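Local coordinates for conserved hypothetical protein (Sulfolobus solfataricus, PDB 2FNA) that binds ADP and a magnesium ion and, as an archaeal AAA+ ATPase, probably couples ATP hydrolysis to a task not yet defined, at residues L122-A125 with N126-S130; L259-A262 with I263-L267. All blocks are in the same frame, centred on the assembly; numbering follows the deposited sequence.

Both contacts are local, each made at the start of a single helix: contact 1 in helix 124-133 of the ATPase domain, contact 2 in helix 259-282, further along the chain. They lie on opposite sides of the chain's centre, about 49 Å apart between centres, and do not touch. Each is partly buried, with one helix flank turned to neighbouring helices and the other toward solvent. Contact 1 begins two residues ahead of its helix, and a serine N-cap just before the first turn plus a phenylalanine-leucine cluster give it its character. Contact 2 lies wholly in helix; there a threonine hydroxyl bonds back to a carbonyl, and a leucine-isoleucine pair makes the apolar contact.

Contact 1 (L122-A125 with N126-S130); sequences LSFA and NLLES
Ser123 accepts the backbone N-H of Asn126 on its side-chain OG, 3.2 Å from Asn126 N to Ser123 OG, and so forms the N-cap of helix 124-133. The bond is fairly straight, 159° at the hydrogen. OG stands opposite the serine's own backbone N (chi1 178°), beside the carbonyl carbon, which turns it toward the first turn. The same residue also starts the helical ladder: Leu127 N reaches Ser123 O at 3.0 Å, so hydroxyl and carbonyl serve two successive amides. Replacing Ser123 by alanine would probably leave the Asn126 amide without its capping acceptor and fray the first turn. Leu128 N to Phe124 O (3.0 Å) and Glu129 N to Ala125 O (3.1 Å) carry the ladder on, and the carboxylate of Glu129 turns outside it, OE1 bonding the hydroxyl of Tyr163 on helix 158-167.

On the buried flank the Phe124 ring stands out from the helix, its CG trans to the backbone N (chi1 -165°), where both leucines reach it. Leu128 lays CD2 over one ring face toward the rim, 4.1 Å from Phe124 CZ. Leu127 comes to the ring obliquely through its own CD2 and also receives Leu122, the two leucine side chains crossing at about a right angle. This cluster fits the helix between two others: Leu81 of helix 74-91 touches Phe124 and Leu127, while Ala160 of helix 158-167 touches Phe124 and Ala125. The methyl contact closing the apolar patch runs from Leu122 CD2 to Leu127 CD2, 3.9 Å.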
loop_
_atom_site.group_PDB
_atom_site.type_symbol
_atom_site.label_atom_id
_atom_site.label_comp_id
_atom_site.label_asym_id
_atom_site.label_seq_id
_atom_site.Cartn_x
_atom_site.Cartn_y
_atom_site.Cartn_z
ATOM N N LEU A 122 8.854 2.801 24.798
ATOM C CA LEU A 122 8.091 1.575 25.033
ATOM C C LEU A 122 8.752 0.372 24.350
ATOM O O LEU A 122 9.389 0.505 23.303
ATOM C CB LEU A 122 6.673 1.786 24.492
ATOM C CG LEU A 122 5.719 0.614 24.274
ATOM C CD1 LEU A 122 4.837 0.372 25.489
ATOM C CD2 LEU A 122 4.862 0.898 23.039
ATOM N N SER A 123 8.606 -0.803 24.960
ATOM C CA SER A 123 9.087 -2.047 24.368
ATOM C C SER A 123 7.975 -2.645 23.508
ATOM O O SER A 123 7.022 -3.262 24.027
ATOM C CB SER A 123 9.501 -3.056 25.441
ATOM O OG SER A 123 9.917 -4.277 24.846
ATOM N N PHE A 124 8.106 -2.457 22.201
ATOM C CA PHE A 124 7.156 -3.012 21.241
ATOM C C PHE A 124 7.108 -4.538 21.387
ATOM O O PHE A 124 6.023 -5.109 21.339
ATOM C CB PHE A 124 7.509 -2.572 19.814
ATOM C CG PHE A 124 6.395 -2.779 18.792
ATOM C CD1 PHE A 124 5.131 -2.204 18.972
ATOM C CD2 PHE A 124 6.626 -3.527 17.620
ATOM C CE1 PHE A 124 4.104 -2.400 18.016
ATOM C CE2 PHE A 124 5.609 -3.728 16.670
ATOM C CZ PHE A 124 4.343 -3.151 16.866
ATOM N N ALA A 125 8.256 -5.180 21.648
ATOM C CA ALA A 125 8.316 -6.641 21.810
ATOM C C ALA A 125 7.517 -7.146 23.028
ATOM O O ALA A 125 6.826 -8.185 22.938
ATOM C CB ALA A 125 9.734 -7.097 21.902
ATOM N N ASN A 126 7.578 -6.420 24.147
ATOM C CA ASN A 126 6.774 -6.773 25.344
ATOM C C ASN A 126 5.295 -6.504 25.134
ATOM O O ASN A 126 4.433 -7.211 25.667
ATOM C CB ASN A 126 7.229 -5.986 26.567
ATOM C CG ASN A 126 8.528 -6.507 27.163
ATOM O OD1 ASN A 126 9.017 -7.589 26.814
ATOM N ND2 ASN A 126 9.091 -5.733 28.085
ATOM N N LEU A 127 5.004 -5.477 24.346
ATOM C CA LEU A 127 3.641 -5.140 23.992
ATOM C C LEU A 127 2.987 -6.282 23.198
ATOM O O LEU A 127 1.880 -6.725 23.531
ATOM C CB LEU A 127 3.630 -3.829 23.208
ATOM C CG LEU A 127 2.269 -3.250 22.792
ATOM C CD1 LEU A 127 1.332 -3.032 24.012
ATOM C CD2 LEU A 127 2.445 -1.942 22.004
ATOM N N LEU A 128 3.687 -6.756 22.172
ATOM C CA LEU A 128 3.222 -7.858 21.317
ATOM C C LEU A 128 3.043 -9.125 22.133
ATOM O O LEU A 128 2.073 -9.879 21.952
ATOM C CB LEU A 128 4.225 -8.138 20.205
ATOM C CG LEU A 128 4.483 -7.057 19.147
ATOM C CD1 LEU A 128 5.573 -7.543 18.217
ATOM C CD2 LEU A 128 3.238 -6.748 18.379
ATOM N N GLU A 129 4.001 -9.351 23.021
ATOM C CA GLU A 129 3.995 -10.501 23.901
ATOM C C GLU A 129 2.775 -10.503 24.824
ATOM O O GLU A 129 2.278 -11.570 25.194
ATOM C CB GLU A 129 5.295 -10.538 24.712
ATOM C CG GLU A 129 5.572 -11.886 25.336
ATOM C CD GLU A 129 7.039 -12.135 25.662
ATOM O OE1 GLU A 129 7.926 -11.341 25.257
ATOM O OE2 GLU A 129 7.294 -13.159 26.324
ATOM N N SER A 130 2.275 -9.315 25.169
ATOM C CA SER A 130 1.087 -9.195 26.036
ATOM C C SER A 130 -0.223 -9.423 25.280
ATOM O O SER A 130 -1.207 -9.880 25.861
ATOM C CB SER A 130 1.047 -7.825 26.706
ATOM O OG SER A 130 0.695 -6.828 25.779
#

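Contact 2 (L259-A262 with I263-L267); sequences LDFA and INQTL
Leu259 and Ile263, one turn apart at the start of helix 259-282, lie side by side and point the same way, with Leu259 CD1 4.0 Å from Ile263 CD1. Ile263 sends CG1 opposite its carbonyl carbon (chi1 -76°), which carries CD1 back toward the leucine. Phe261 and Gln265 repeat this parallel arrangement, with ring and amide planes 77° apart; the modelled amide oxygen sits too close to the ring for its exact placement to be trusted. Thr266 folds its hydroxyl back onto the helix backbone: its OG1 donates to Ala262 O at 2.8 Å, while Thr266 N reaches the same oxygen from above the carbonyl plane at 3.2 Å. Two donors from one residue thus grip one carbonyl, and the buried hydroxyl is satisfied within the helix. Regular i to i+4 bonds, such as Gln265 N to Phe261 O at 2.9 Å, run alongside. Just ahead of the helix, Asn258 accepts the Phe261 N-H on its OD1. The turn packs against helix 243-256, whose Phe249 touches Ala262 and Thr266, and against helix 232-239, where Val234 meets Leu259 and Ile239 meets Thr266.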
loop_
_atom_site.group_PDB
_atom_site.type_symbol
_atom_site.label_atom_id
_atom_site.label_comp_id
_atom_site.label_asym_id
_atom_site.label_seq_id
_atom_site.Cartn_x
_atom_site.Cartn_y
_atom_site.Cartn_z
ATOM N N LEU A 259 -21.153 7.396 -21.446
ATOM C CA LEU A 259 -19.860 6.769 -21.554
ATOM C C LEU A 259 -18.724 7.773 -21.562
ATOM O O LEU A 259 -17.743 7.575 -20.862
ATOM C CB LEU A 259 -19.802 5.897 -22.800
ATOM C CG LEU A 259 -18.446 5.249 -23.008
ATOM C CD1 LEU A 259 -18.221 4.193 -21.956
ATOM C CD2 LEU A 259 -18.356 4.652 -24.416
ATOM N N ASP A 260 -18.835 8.843 -22.342
ATOM C CA ASP A 260 -17.726 9.785 -22.488
ATOM C C ASP A 260 -17.536 10.597 -21.240
ATOM O O ASP A 260 -16.407 10.940 -20.878
ATOM C CB ASP A 260 -17.958 10.774 -23.629
ATOM C CG ASP A 260 -17.924 10.131 -24.998
ATOM O OD1 ASP A 260 -17.501 8.954 -25.121
ATOM O OD2 ASP A 260 -18.324 10.827 -25.960
ATOM N N PHE A 261 -18.652 10.975 -20.620
ATOM C CA PHE A 261 -18.600 11.655 -19.339
ATOM C C PHE A 261 -17.925 10.786 -18.280
ATOM O O PHE A 261 -17.034 11.268 -17.595
ATOM C CB PHE A 261 -20.000 12.092 -18.898
ATOM C CG PHE A 261 -20.043 12.751 -17.541
ATOM C CD1 PHE A 261 -19.869 14.116 -17.418
ATOM C CD2 PHE A 261 -20.290 11.995 -16.388
ATOM C CE1 PHE A 261 -19.922 14.724 -16.181
ATOM C CE2 PHE A 261 -20.358 12.601 -15.147
ATOM C CZ PHE A 261 -20.166 13.971 -15.046
ATOM N N ALA A 262 -18.329 9.525 -18.149
ATOM C CA ALA A 262 -17.742 8.620 -17.139
ATOM C C ALA A 262 -16.249 8.354 -17.345
ATOM O O ALA A 262 -15.492 8.279 -16.375
ATOM C CB ALA A 262 -18.504 7.311 -17.059
ATOM N N ILE A 263 -15.830 8.204 -18.593
ATOM C CA ILE A 263 -14.400 8.092 -18.907
ATOM C C ILE A 263 -13.620 9.348 -18.586
ATOM O O ILE A 263 -12.554 9.252 -17.962
ATOM C CB ILE A 263 -14.176 7.712 -20.380
ATOM C CG1 ILE A 263 -14.490 6.224 -20.545
ATOM C CG2 ILE A 263 -12.708 8.014 -20.816
ATOM C CD1 ILE A 263 -14.509 5.737 -21.940
ATOM N N ASN A 264 -14.125 10.511 -19.034
ATOM C CA ASN A 264 -13.418 11.756 -18.837
ATOM C C ASN A 264 -13.335 12.091 -17.355
ATOM O O ASN A 264 -12.303 12.546 -16.879
ATOM C CB ASN A 264 -14.077 12.898 -19.626
ATOM C CG ASN A 264 -13.816 12.804 -21.129
ATOM O OD1 ASN A 264 -12.741 12.384 -21.564
ATOM N ND2 ASN A 264 -14.799 13.203 -21.923
ATOM N N GLN A 265 -14.420 11.870 -16.625
ATOM C CA GLN A 265 -14.391 12.116 -15.187
ATOM C C GLN A 265 -13.369 11.219 -14.466
ATOM O O GLN A 265 -12.673 11.662 -13.523
ATOM C CB GLN A 265 -15.783 11.937 -14.581
ATOM C CG GLN A 265 -15.807 12.175 -13.085
ATOM C CD GLN A 265 -17.169 12.610 -12.582
ATOM O OE1 GLN A 265 -18.025 13.037 -13.355
ATOM N NE2 GLN A 265 -17.370 12.513 -11.271
ATOM N N THR A 266 -13.255 9.974 -14.912
ATOM C CA THR A 266 -12.286 9.027 -14.315
ATOM C C THR A 266 -10.861 9.457 -14.600
ATOM O O THR A 266 -10.014 9.515 -13.696
ATOM C CB THR A 266 -12.466 7.602 -14.849
ATOM O OG1 THR A 266 -13.783 7.128 -14.546
ATOM C CG2 THR A 266 -11.454 6.669 -14.200
ATOM N N LEU A 267 -10.601 9.746 -15.866
ATOM C CA LEU A 267 -9.320 10.329 -16.268
ATOM C C LEU A 267 -8.951 11.578 -15.497
ATOM O O LEU A 267 -7.823 11.692 -15.028
ATOM C CB LEU A 267 -9.322 10.607 -17.749
ATOM C CG LEU A 267 -9.428 9.341 -18.610
ATOM C CD1 LEU A 267 -9.357 9.735 -20.082
ATOM C CD2 LEU A 267 -8.347 8.338 -18.291
#